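Local coordinates for protein extracellular ligand-binding receptor (Rhodopseudomonas palustris, PDB 3SG0) that probably serves as the periplasmic solute-binding component of a transport system, capturing aromatic acids such as benzoylformic acid between two lobes, at residues Q47-A52 against D293-A298; P226-Q231 against I255-K260; G274-P279 against K286-F291; Q343-K348 against D362-Y367. All coordinates share one frame; numbering follows the deposited sequence. Where two conformers were deposited one is given.

Interaction 1 (Q47-A52 against D293-A298)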
loop_
_atom_site.group_PDB
_atom_site.type_symbol
_atom_site.label_atom_id
_atom_site.label_comp_id
_atom_site.label_asym_id
_atom_site.label_seq_id
_atom_site.Cartn_x
_atom_site.Cartn_y
_atom_site.Cartn_z
ATOM N N GLN A 47 -2.199 6.667 8.628
ATOM C CA GLN A 47 -0.806 6.485 9.021
ATOM C C GLN A 47 -0.412 7.506 10.087
ATOM O O GLN A 47 0.199 7.158 11.090
ATOM C CB GLN A 47 0.088 6.525 7.782
ATOM C CG GLN A 47 -0.190 5.308 6.901
ATOM C CD GLN A 47 0.186 5.472 5.451
ATOM O OE1 GLN A 47 0.735 6.498 5.031
ATOM N NE2 GLN A 47 -0.119 4.452 4.665
ATOM N N SER A 48 -0.808 8.756 9.899
ATOM C CA SER A 48 -0.525 9.798 10.879
ATOM C C SER A 48 -1.101 9.434 12.245
ATOM O O SER A 48 -0.471 9.652 13.281
ATOM C CB SER A 48 -1.112 11.123 10.402
ATOM O OG SER A 48 -0.770 12.173 11.288
ATOM N N LYS A 49 -2.307 8.872 12.250
ATOM C CA LYS A 49 -2.977 8.503 13.494
ATOM C C LYS A 49 -2.406 7.256 14.143
ATOM O O LYS A 49 -2.592 7.021 15.334
ATOM C CB LYS A 49 -4.476 8.338 13.265
ATOM C CG LYS A 49 -5.178 9.638 12.917
ATOM C CD LYS A 49 -6.654 9.435 12.618
ATOM C CE LYS A 49 -7.279 10.713 12.074
ATOM N NZ LYS A 49 -8.666 10.471 11.584
ATOM N N THR A 50 -1.689 6.463 13.358
ATOM C CA THR A 50 -1.066 5.246 13.861
ATOM C C THR A 50 0.225 5.525 14.636
ATOM O O THR A 50 0.626 4.728 15.482
ATOM C CB THR A 50 -0.835 4.255 12.699
ATOM O OG1 THR A 50 -2.111 3.851 12.188
ATOM C CG2 THR A 50 -0.056 3.025 13.129
ATOM N N VAL A 51 0.861 6.667 14.370
ATOM C CA VAL A 51 2.139 6.973 15.009
ATOM C C VAL A 51 2.062 6.843 16.532
ATOM O O VAL A 51 2.948 6.255 17.154
ATOM C CB VAL A 51 2.648 8.377 14.612
ATOM C CG1 VAL A 51 3.939 8.711 15.356
ATOM C CG2 VAL A 51 2.869 8.450 13.108
ATOM N N ALA A 52 0.992 7.363 17.129
ATOM C CA ALA A 52 0.846 7.357 18.581
ATOM C C ALA A 52 0.706 5.954 19.167
ATOM O O ALA A 52 0.840 5.770 20.383
ATOM C CB ALA A 52 -0.339 8.219 18.992
ATOM N N ASP A 293 -6.190 -2.992 18.487
ATOM C CA ASP A 293 -6.240 -2.683 19.907
ATOM C C ASP A 293 -5.337 -1.503 20.238
ATOM O O ASP A 293 -5.725 -0.597 20.979
ATOM C CB ASP A 293 -5.846 -3.902 20.746
ATOM C CG ASP A 293 -6.856 -5.035 20.650
ATOM O OD1 ASP A 293 -7.966 -4.810 20.125
ATOM O OD2 ASP A 293 -6.538 -6.152 21.114
ATOM N N ALA A 294 -4.128 -1.509 19.695
ATOM C CA ALA A 294 -3.192 -0.426 19.965
ATOM C C ALA A 294 -3.687 0.882 19.359
ATOM O O ALA A 294 -3.604 1.939 19.983
ATOM C CB ALA A 294 -1.813 -0.772 19.444
ATOM N N TYR A 295 -4.211 0.815 18.140
ATOM C CA TYR A 295 -4.714 2.004 17.472
ATOM C C TYR A 295 -5.890 2.606 18.236
ATOM O O TYR A 295 -5.940 3.818 18.468
ATOM C CB TYR A 295 -5.129 1.670 16.044
ATOM C CG TYR A 295 -5.600 2.850 15.233
ATOM C CD1 TYR A 295 -4.750 3.478 14.326
ATOM C CD2 TYR A 295 -6.906 3.329 15.354
ATOM C CE1 TYR A 295 -5.184 4.543 13.564
ATOM C CE2 TYR A 295 -7.347 4.394 14.594
ATOM C CZ TYR A 295 -6.480 4.999 13.703
ATOM O OH TYR A 295 -6.887 6.054 12.925
ATOM N N LYS A 296 -6.844 1.763 18.624
ATOM C CA LYS A 296 -7.995 2.238 19.384
ATOM C C LYS A 296 -7.565 2.894 20.693
ATOM O O LYS A 296 -8.100 3.937 21.075
ATOM C CB LYS A 296 -8.989 1.102 19.641
ATOM C CG LYS A 296 -9.802 0.727 18.411
ATOM C CD LYS A 296 -10.860 -0.315 18.725
ATOM C CE LYS A 296 -11.762 -0.551 17.526
ATOM N NZ LYS A 296 -12.873 -1.488 17.854
ATOM N N ALA A 297 -6.588 2.303 21.369
ATOM C CA ALA A 297 -6.133 2.838 22.646
ATOM C C ALA A 297 -5.515 4.221 22.476
ATOM O O ALA A 297 -5.570 5.049 23.392
ATOM C CB ALA A 297 -5.152 1.888 23.305
ATOM N N ALA A 298 -4.939 4.473 21.303
ATOM C CA ALA A 298 -4.272 5.744 21.038
ATOM C C ALA A 298 -5.189 6.775 20.389
ATOM O O ALA A 298 -4.847 7.959 20.311
ATOM C CB ALA A 298 -3.043 5.514 20.162
#
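Tyr295 reaches across from helix 283-298 to Lys49 and Thr50, late in helix 41-50. The pairing ties the first helix of the periplasmic-binding-protein fold to a helix about 240 residues later. The phenol is carried over by a first torsion that sets CG anti to the backbone N (chi1 -177°). Between the backbones, Thr50 CA and Tyr295 CA are 6.1 Å apart. Thr50 meets one edge of the ring: its OG1 lies in the ring plane, 3.4 Å from Tyr295 CD1, and the two side chains stand about at right angles. That hydroxyl's polar partner is Pro46 O, one turn back, so the ring edge meets an oxygen already engaged.

Lys49 runs obliquely past the far end of the ring, and its aliphatic part does the touching: CB is 3.3 Å from Tyr295 OH. Beyond CG the chain is extended and carries the ammonium away from the tyrosine. No hydrogen bond joins the two segments directly, but Asn299 ND2 bonds both Lys49 O and Tyr295 O, linking the backbones. Farther along, two methyls meet, with Ala52 CB 4.0 Å from Ala298 CB.

Interaction 2 (P226-Q231 against I255-K260)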
loop_
_atom_site.group_PDB
_atom_site.type_symbol
_atom_site.label_atom_id
_atom_site.label_comp_id
_atom_site.label_asym_id
_atom_site.label_seq_id
_atom_site.Cartn_x
_atom_site.Cartn_y
_atom_site.Cartn_z
ATOM N N PRO A 226 -10.199 9.456 -4.416
ATOM C CA PRO A 226 -10.340 9.674 -5.866
ATOM C C PRO A 226 -10.853 8.457 -6.639
ATOM O O PRO A 226 -11.270 8.611 -7.780
ATOM C CB PRO A 226 -8.910 10.005 -6.307
ATOM C CG PRO A 226 -8.319 10.677 -5.116
ATOM C CD PRO A 226 -8.870 9.888 -3.939
ATOM N N ALA A 227 -10.795 7.261 -6.058
ATOM C CA ALA A 227 -11.261 6.055 -6.750
ATOM C C ALA A 227 -12.776 5.995 -6.888
ATOM O O ALA A 227 -13.301 5.223 -7.696
ATOM C CB ALA A 227 -10.753 4.812 -6.037
ATOM N N VAL A 228 -13.491 6.777 -6.089
ATOM C CA VAL A 228 -14.953 6.771 -6.167
ATOM C C VAL A 228 -15.453 7.376 -7.478
ATOM O O VAL A 228 -16.379 6.855 -8.103
ATOM C CB VAL A 228 -15.593 7.494 -4.966
ATOM C CG1 VAL A 228 -17.093 7.647 -5.160
ATOM C CG2 VAL A 228 -15.288 6.734 -3.675
ATOM N N LEU A 229 -14.832 8.473 -7.896
ATOM C CA LEU A 229 -15.288 9.237 -9.054
ATOM C C LEU A 229 -15.537 8.400 -10.318
ATOM O O LEU A 229 -16.628 8.443 -10.881
ATOM C CB LEU A 229 -14.313 10.381 -9.337
ATOM C CG LEU A 229 -14.546 11.198 -10.605
ATOM C CD1 LEU A 229 -15.912 11.863 -10.574
ATOM C CD2 LEU A 229 -13.445 12.231 -10.782
ATOM N N PRO A 230 -14.539 7.640 -10.785
ATOM C CA PRO A 230 -14.813 6.870 -12.009
ATOM C C PRO A 230 -15.915 5.824 -11.845
ATOM O O PRO A 230 -16.646 5.566 -12.798
ATOM C CB PRO A 230 -13.468 6.202 -12.329
ATOM C CG PRO A 230 -12.684 6.274 -11.038
ATOM C CD PRO A 230 -13.130 7.531 -10.364
ATOM N N GLN A 231 -16.032 5.223 -10.663
ATOM C CA GLN A 231 -17.062 4.214 -10.459
ATOM C C GLN A 231 -18.458 4.848 -10.456
ATOM O O GLN A 231 -19.372 4.345 -11.108
ATOM C CB GLN A 231 -16.799 3.407 -9.181
ATOM C CG GLN A 231 -17.839 2.323 -8.953
ATOM C CD GLN A 231 -17.272 1.047 -8.371
ATOM O OE1 GLN A 231 -16.101 0.971 -7.994
ATOM N NE2 GLN A 231 -18.111 0.022 -8.310
ATOM N N ILE A 255 -16.072 3.081 0.910
ATOM C CA ILE A 255 -17.416 2.521 1.001
ATOM C C ILE A 255 -18.419 3.613 1.336
ATOM O O ILE A 255 -19.487 3.701 0.721
ATOM C CB ILE A 255 -17.501 1.390 2.054
ATOM C CG1 ILE A 255 -16.644 0.196 1.616
ATOM C CG2 ILE A 255 -18.958 0.968 2.291
ATOM C CD1 ILE A 255 -16.615 -0.950 2.614
ATOM N N LYS A 256 -18.079 4.458 2.300
ATOM C CA LYS A 256 -18.990 5.506 2.748
ATOM C C LYS A 256 -19.267 6.525 1.643
ATOM O O LYS A 256 -20.418 6.892 1.393
ATOM C CB LYS A 256 -18.418 6.204 3.981
ATOM C CG LYS A 256 -19.302 7.301 4.557
ATOM C CD LYS A 256 -18.657 7.905 5.796
ATOM C CE LYS A 256 -19.397 9.142 6.274
ATOM N NZ LYS A 256 -18.660 9.823 7.375
ATOM N N LEU A 257 -18.210 6.980 0.985
ATOM C CA LEU A 257 -18.352 7.972 -0.074
ATOM C C LEU A 257 -19.025 7.373 -1.304
ATOM O O LEU A 257 -19.845 8.023 -1.958
ATOM C CB LEU A 257 -16.983 8.546 -0.441
ATOM C CG LEU A 257 -16.984 9.718 -1.424
ATOM C CD1 LEU A 257 -17.674 10.932 -0.806
ATOM C CD2 LEU A 257 -15.562 10.060 -1.846
ATOM N N GLY A 258 -18.693 6.125 -1.613
ATOM C CA GLY A 258 -19.191 5.489 -2.819
ATOM C C GLY A 258 -20.625 5.007 -2.728
ATOM O O GLY A 258 -21.331 4.976 -3.735
ATOM N N GLY A 259 -21.059 4.613 -1.536
ATOM C CA GLY A 259 -22.436 4.196 -1.339
ATOM C C GLY A 259 -22.857 3.053 -2.247
ATOM O O GLY A 259 -22.081 2.131 -2.508
ATOM N N LYS A 260 -24.088 3.119 -2.745
ATOM C CA LYS A 260 -24.633 2.042 -3.563
ATOM C C LYS A 260 -23.847 1.839 -4.856
ATOM O O LYS A 260 -23.815 0.738 -5.401
ATOM C CB LYS A 260 -26.116 2.287 -3.866
ATOM C CG LYS A 260 -26.379 3.302 -4.968
ATOM C CD LYS A 260 -27.865 3.630 -5.063
ATOM C CE LYS A 260 -28.198 4.385 -6.339
ATOM N NZ LYS A 260 -28.148 3.502 -7.538
#
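Both side chains that meet here leave their backbones in the same sense: Val228 has CG1 anti to its own N (chi1 172°), and Leu257 likewise has CG anti to N (chi1 -173°). For Val228 this divides the two methyls between two targets. CG2 lies against the isobutyl group of Leu257, 3.8 Å from its CD2, with the two side chains crossing at a slant. CG1 turns to the backbone of the next residue and rests 3.8 Å from Gly258 CA.

Val228 CA and Gly258 CA are 5.6 Å apart, and a CB on Gly258 would sit in normal contact with Val228 CG2. One residue on, Gly259 leaves helical geometry with a positive phi of 57°, which ends the helix just past the contact. No hydrogen bond crosses; the side chains meet by van der Waals contact. Replacing Val228 with an alanine removes both gamma methyls and would probably open a gap over Gly258 CA and thin the packing against Leu257 CD2.

Phe254, one turn before Gly258, also touches Val228, Ala227 and Gln231. Helix 228-236 links the neighbouring parallel strands 217-221 and 242-244 in a beta-alpha-beta crossover, and helix 252-258 follows the second strand; the contact thus joins consecutive helices packed beside the four-stranded parallel sheet.

Interaction 3 (G274-P279 against K286-F291)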
loop_
_atom_site.group_PDB
_atom_site.type_symbol
_atom_site.label_atom_id
_atom_site.label_comp_id
_atom_site.label_asym_id
_atom_site.label_seq_id
_atom_site.Cartn_x
_atom_site.Cartn_y
_atom_site.Cartn_z
ATOM N N GLY A 274 -9.900 -9.246 4.506
ATOM C CA GLY A 274 -10.740 -10.424 4.583
ATOM C C GLY A 274 -10.713 -11.116 5.932
ATOM O O GLY A 274 -11.265 -12.205 6.080
ATOM N N ALA A 275 -10.090 -10.491 6.923
ATOM C CA ALA A 275 -9.783 -11.184 8.170
ATOM C C ALA A 275 -11.025 -11.656 8.908
ATOM O O ALA A 275 -11.004 -12.707 9.546
ATOM C CB ALA A 275 -8.948 -10.295 9.073
ATOM N N GLU A 276 -12.104 -10.883 8.838
ATOM C CA GLU A 276 -13.323 -11.247 9.563
ATOM C C GLU A 276 -13.962 -12.518 9.016
ATOM O O GLU A 276 -14.799 -13.130 9.683
ATOM C CB GLU A 276 -14.335 -10.103 9.547
ATOM C CG GLU A 276 -13.937 -8.910 10.397
ATOM C CD GLU A 276 -12.756 -8.146 9.818
ATOM O OE1 GLU A 276 -12.815 -7.747 8.632
ATOM O OE2 GLU A 276 -11.753 -7.948 10.544
ATOM N N ASP A 277 -13.575 -12.915 7.808
ATOM C CA ASP A 277 -14.112 -14.122 7.190
ATOM C C ASP A 277 -13.141 -15.295 7.238
ATOM O O ASP A 277 -13.351 -16.314 6.574
ATOM C CB ASP A 277 -14.545 -13.824 5.753
ATOM C CG ASP A 277 -15.674 -12.827 5.697
ATOM O OD1 ASP A 277 -16.640 -13.002 6.474
ATOM O OD2 ASP A 277 -15.590 -11.860 4.906
HETATM N N MSE A 278 -12.094 -15.167 8.046
HETATM C CA MSE A 278 -11.126 -16.239 8.222
HETATM C C MSE A 278 -11.382 -16.928 9.562
HETATM O O MSE A 278 -12.114 -16.402 10.398
HETATM C CB MSE A 278 -9.713 -15.675 8.170
HETATM C CG MSE A 278 -9.378 -15.034 6.837
HETATM SE SE MSE A 278 -7.596 -14.304 6.790
HETATM C CE MSE A 278 -7.680 -13.523 5.013
ATOM N N PRO A 279 -10.790 -18.113 9.775
ATOM C CA PRO A 279 -11.007 -18.810 11.052
ATOM C C PRO A 279 -10.584 -17.962 12.249
ATOM O O PRO A 279 -9.620 -17.206 12.150
ATOM C CB PRO A 279 -10.112 -20.049 10.931
ATOM C CG PRO A 279 -10.004 -20.286 9.453
ATOM C CD PRO A 279 -9.983 -18.913 8.835
ATOM N N LYS A 286 -5.060 -12.530 14.514
ATOM C CA LYS A 286 -4.267 -12.181 15.684
ATOM C C LYS A 286 -3.438 -10.922 15.441
ATOM O O LYS A 286 -3.412 -10.010 16.272
ATOM C CB LYS A 286 -3.351 -13.342 16.071
ATOM C CG LYS A 286 -2.430 -13.051 17.246
ATOM C CD LYS A 286 -1.500 -14.229 17.508
ATOM C CE LYS A 286 -0.347 -13.847 18.427
ATOM N NZ LYS A 286 -0.557 -14.291 19.832
ATOM N N VAL A 287 -2.760 -10.865 14.302
ATOM C CA VAL A 287 -1.916 -9.710 14.025
ATOM C C VAL A 287 -2.754 -8.468 13.755
ATOM O O VAL A 287 -2.296 -7.347 13.992
ATOM C CB VAL A 287 -0.882 -9.977 12.903
ATOM C CG1 VAL A 287 -0.009 -11.167 13.269
ATOM C CG2 VAL A 287 -1.558 -10.190 11.553
ATOM N N LYS A 288 -3.980 -8.656 13.279
ATOM C CA LYS A 288 -4.887 -7.531 13.101
ATOM C C LYS A 288 -5.351 -6.994 14.449
ATOM O O LYS A 288 -5.399 -5.779 14.651
ATOM C CB LYS A 288 -6.079 -7.915 12.221
ATOM C CG LYS A 288 -7.054 -6.770 11.988
ATOM C CD LYS A 288 -8.086 -7.102 10.910
ATOM C CE LYS A 288 -8.984 -5.910 10.633
ATOM N NZ LYS A 288 -9.911 -6.172 9.503
ATOM N N ALA A 289 -5.675 -7.891 15.375
ATOM C CA ALA A 289 -6.141 -7.469 16.689
ATOM C C ALA A 289 -5.074 -6.664 17.420
ATOM O O ALA A 289 -5.396 -5.696 18.104
ATOM C CB ALA A 289 -6.582 -8.670 17.514
ATOM N N ARG A 290 -3.811 -7.050 17.292
ATOM C CA ARG A 290 -2.725 -6.313 17.937
ATOM C C ARG A 290 -2.706 -4.863 17.466
ATOM O O ARG A 290 -2.574 -3.930 18.264
ATOM C CB ARG A 290 -1.371 -6.965 17.647
ATOM C CG ARG A 290 -1.125 -8.270 18.378
ATOM C CD ARG A 290 0.326 -8.707 18.237
ATOM N NE ARG A 290 1.253 -7.699 18.745
ATOM C CZ ARG A 290 2.037 -6.944 17.981
ATOM N NH1 ARG A 290 2.019 -7.084 16.663
ATOM N NH2 ARG A 290 2.846 -6.053 18.536
ATOM N N PHE A 291 -2.830 -4.670 16.156
ATOM C CA PHE A 291 -2.861 -3.333 15.579
ATOM C C PHE A 291 -4.109 -2.571 15.997
ATOM O O PHE A 291 -4.026 -1.435 16.469
ATOM C CB PHE A 291 -2.794 -3.430 14.056
ATOM C CG PHE A 291 -3.180 -2.165 13.338
ATOM C CD1 PHE A 291 -2.451 -0.997 13.499
ATOM C CD2 PHE A 291 -4.262 -2.155 12.469
ATOM C CE1 PHE A 291 -2.800 0.155 12.811
ATOM C CE2 PHE A 291 -4.607 -1.017 11.778
ATOM C CZ PHE A 291 -3.879 0.145 11.948
#
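Lys288 and Glu276 form a salt bridge, with Lys288 NZ donating to Glu276 OE2 at 2.8 Å. The ammonium comes in on the syn lone pair of OE2, the side of the other oxygen, and so also lies near the second carboxylate oxygen, 3.4 Å separating Lys288 NZ from Glu276 OE1. The two side chains meet at about a right angle. The lysine is stretched straight beyond CG, whereas the glutamate folds at its second torsion (chi2 70°), which turns its carboxylate back toward the helix.

The same nitrogen has a further partner in Phe272 O, and its charge has a cation-pi contact with the Phe272 ring. Three groups thus fix the end of the lysine, and the nearby carboxylate would be expected to favour its charged form. Below the charged tip the packing is aliphatic: Ala275 CB rests 3.8 Å from Lys288 CD, so the methyl supports the chain partway along its length.

The loop bearing these two partners is itself compact. It includes the 3-10 segment 275-276, with Asp277 N bonded to Gly274 O at 3.0 Å and Met278 N to Ala275 O at 3.1 Å. Asp277 fastens it further, by a salt bridge to Arg383 and a bond to Leu384 N.

The bridge therefore pins the loop after helix 271-274 to the first half of helix 283-298, a short connection between two successive helices within the periplasmic-binding-protein fold. The same helix carries Arg290, which binds 3-hydroxypyruvate in a structure of this protein, though that ligand is absent from this chain.

Interaction 4 (Q343-K348 against D362-Y367)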
loop_
_atom_site.group_PDB
_atom_site.type_symbol
_atom_site.label_atom_id
_atom_site.label_comp_id
_atom_site.label_asym_id
_atom_site.label_seq_id
_atom_site.Cartn_x
_atom_site.Cartn_y
_atom_site.Cartn_z
ATOM N N GLN A 343 19.459 -7.098 8.764
ATOM C CA GLN A 343 18.586 -7.981 9.519
ATOM C C GLN A 343 17.197 -8.130 8.895
ATOM O O GLN A 343 16.634 -9.227 8.888
ATOM C CB GLN A 343 18.473 -7.496 10.963
ATOM C CG GLN A 343 19.758 -7.638 11.765
ATOM C CD GLN A 343 20.271 -9.068 11.788
ATOM O OE1 GLN A 343 19.542 -9.992 12.155
ATOM N NE2 GLN A 343 21.521 -9.261 11.372
ATOM N N ILE A 344 16.622 -7.048 8.369
ATOM C CA ILE A 344 15.275 -7.153 7.809
ATOM C C ILE A 344 15.275 -8.116 6.621
ATOM O O ILE A 344 14.327 -8.860 6.404
ATOM C CB ILE A 344 14.703 -5.781 7.435
ATOM C CG1 ILE A 344 14.543 -4.937 8.704
ATOM C CG2 ILE A 344 13.374 -5.948 6.714
ATOM C CD1 ILE A 344 14.080 -3.515 8.452
ATOM N N GLU A 345 16.379 -8.119 5.881
ATOM C CA GLU A 345 16.568 -8.971 4.720
ATOM C C GLU A 345 16.490 -10.456 5.058
ATOM O O GLU A 345 16.290 -11.278 4.164
ATOM C CB GLU A 345 17.941 -8.640 4.125
ATOM C CG GLU A 345 18.225 -9.164 2.751
ATOM C CD GLU A 345 19.371 -8.400 2.127
ATOM O OE1 GLU A 345 19.094 -7.589 1.228
ATOM O OE2 GLU A 345 20.542 -8.594 2.543
ATOM N N LYS A 346 16.654 -10.782 6.339
ATOM C CA LYS A 346 16.657 -12.166 6.821
ATOM C C LYS A 346 15.312 -12.592 7.399
ATOM O O LYS A 346 15.159 -13.737 7.834
ATOM C CB LYS A 346 17.721 -12.343 7.901
ATOM C CG LYS A 346 19.129 -12.006 7.460
ATOM C CD LYS A 346 20.084 -12.084 8.642
ATOM C CE LYS A 346 21.447 -11.525 8.298
ATOM N NZ LYS A 346 22.354 -11.584 9.478
ATOM N N SER A 347 14.343 -11.685 7.425
ATOM C CA SER A 347 13.036 -11.983 8.015
ATOM C C SER A 347 12.316 -13.084 7.242
ATOM O O SER A 347 12.196 -13.011 6.026
ATOM C CB SER A 347 12.190 -10.710 8.060
ATOM O OG SER A 347 10.931 -10.950 8.667
ATOM N N LYS A 348 11.824 -14.096 7.958
ATOM C CA LYS A 348 11.205 -15.267 7.337
ATOM C C LYS A 348 9.913 -15.674 8.030
ATOM O O LYS A 348 9.753 -15.473 9.236
ATOM C CB LYS A 348 12.156 -16.476 7.375
ATOM C CG LYS A 348 13.531 -16.260 6.764
ATOM C CD LYS A 348 13.472 -16.078 5.257
ATOM C CE LYS A 348 14.874 -16.066 4.659
ATOM N NZ LYS A 348 14.848 -15.933 3.176
ATOM N N ASP A 362 17.064 -10.608 -2.807
ATOM C CA ASP A 362 16.515 -10.101 -4.057
ATOM C C ASP A 362 15.054 -9.671 -3.974
ATOM O O ASP A 362 14.573 -8.915 -4.826
ATOM C CB ASP A 362 16.719 -11.115 -5.179
ATOM C CG ASP A 362 18.176 -11.247 -5.564
ATOM O OD1 ASP A 362 18.820 -10.195 -5.775
ATOM O OD2 ASP A 362 18.680 -12.388 -5.619
ATOM N N ASN A 363 14.362 -10.127 -2.938
ATOM C CA ASN A 363 12.954 -9.809 -2.752
ATOM C C ASN A 363 12.736 -9.063 -1.444
ATOM O O ASN A 363 12.685 -9.663 -0.372
ATOM C CB ASN A 363 12.098 -11.075 -2.800
ATOM C CG ASN A 363 10.624 -10.755 -2.815
ATOM O OD1 ASN A 363 10.227 -9.608 -2.593
ATOM N ND2 ASN A 363 9.793 -11.767 -3.053
ATOM N N HIS A 364 12.631 -7.741 -1.549
ATOM C CA HIS A 364 12.424 -6.890 -0.386
ATOM C C HIS A 364 10.947 -6.540 -0.178
ATOM O O HIS A 364 10.614 -5.625 0.580
ATOM C CB HIS A 364 13.276 -5.635 -0.495
ATOM C CG HIS A 364 14.707 -5.838 -0.114
ATOM N ND1 HIS A 364 15.540 -4.780 0.175
ATOM C CD2 HIS A 364 15.453 -6.960 0.050
ATOM C CE1 HIS A 364 16.735 -5.238 0.507
ATOM N NE2 HIS A 364 16.712 -6.557 0.433
ATOM N N ASN A 365 10.079 -7.289 -0.854
ATOM C CA ASN A 365 8.628 -7.220 -0.658
ATOM C C ASN A 365 8.189 -8.404 0.209
ATOM O O ASN A 365 7.682 -8.218 1.319
ATOM C CB ASN A 365 7.943 -7.231 -2.027
ATOM C CG ASN A 365 6.436 -7.040 -1.960
ATOM O OD1 ASN A 365 5.697 -7.694 -2.706
ATOM N ND2 ASN A 365 5.973 -6.117 -1.122
ATOM N N GLY A 366 8.406 -9.615 -0.297
ATOM C CA GLY A 366 8.303 -10.799 0.536
ATOM C C GLY A 366 7.105 -11.698 0.302
ATOM O O GLY A 366 6.924 -12.661 1.052
ATOM N N TYR A 367 6.305 -11.422 -0.720
ATOM C CA TYR A 367 5.033 -12.121 -0.905
ATOM C C TYR A 367 4.955 -12.860 -2.222
ATOM O O TYR A 367 5.667 -12.548 -3.175
ATOM C CB TYR A 367 3.866 -11.127 -0.861
ATOM C CG TYR A 367 3.874 -10.245 0.351
ATOM C CD1 TYR A 367 3.412 -10.710 1.577
ATOM C CD2 TYR A 367 4.370 -8.952 0.280
ATOM C CE1 TYR A 367 3.428 -9.907 2.691
ATOM C CE2 TYR A 367 4.384 -8.136 1.380
ATOM C CZ TYR A 367 3.917 -8.617 2.585
ATOM O OH TYR A 367 3.943 -7.820 3.699
#
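His364 gives its NE2 hydrogen to Glu345 OE1 on the anti lone pair, the side away from the other carboxylate oxygen, in a short bond of 2.7 Å. The glutamate sits in a type I beta turn from Ile344 to Ser347 following helix 334-344, and the histidine follows Asn363, which starts an Asx turn. The bond links that beta turn to the loop before strand 373-378, beside strand 136-138. The oxygen lies at the ring edge and almost exactly in its plane, with an N-H...O angle of 156°, although carboxylate and ring planes are 49° apart. Setting CG anti to the backbone N (chi1 -166°) and extending the chain beyond it brings the glutamate to the ring.

The other ring nitrogen, ND1, bonds to Val136 O of strand 136-138. A carbonyl can only accept, so both nitrogens probably carry hydrogens and the imidazole is likely to be positively charged, a state the carboxylate would favour. These two bonds, with the stacked ring of Tyr137, fix the rotation of His364. Glu345 OE1 also makes a salt bridge with Arg341. With an alanine here, His364 NE2 would probably be left without its acceptor and Arg341 without its mate.

One amide oxygen closes the turn within the loop: Asn363 OD1 receives both Asn365 N and Gly366 N, each at 2.9 Å and from the same face of the amide plane.

How the interactions relate
Interactions 1 and 3 share helix 283-298, with centres about 17 Å apart, and touch: Thr50 OG1 of interaction 1 is 3.8 Å from Phe291 CE1 of interaction 3. Interaction 1 spans the longest stretch of chain, enclosing interactions 2 and 3; interaction 4 follows. Interaction 2 stands apart beside the four-stranded parallel sheet, about 26 Å from interaction 1 and about 35 Å from interaction 4 between centres, the latter across the chain's centre. Interaction 4 borders strand 136-138, at the edge of the six-stranded sheet that also holds strand 28-34, whose residues pack against Val51. Interactions 1, 2 and 4 flank the sheets and interaction 3 adds a helix-to-loop tie, consistent with a two-lobed protein.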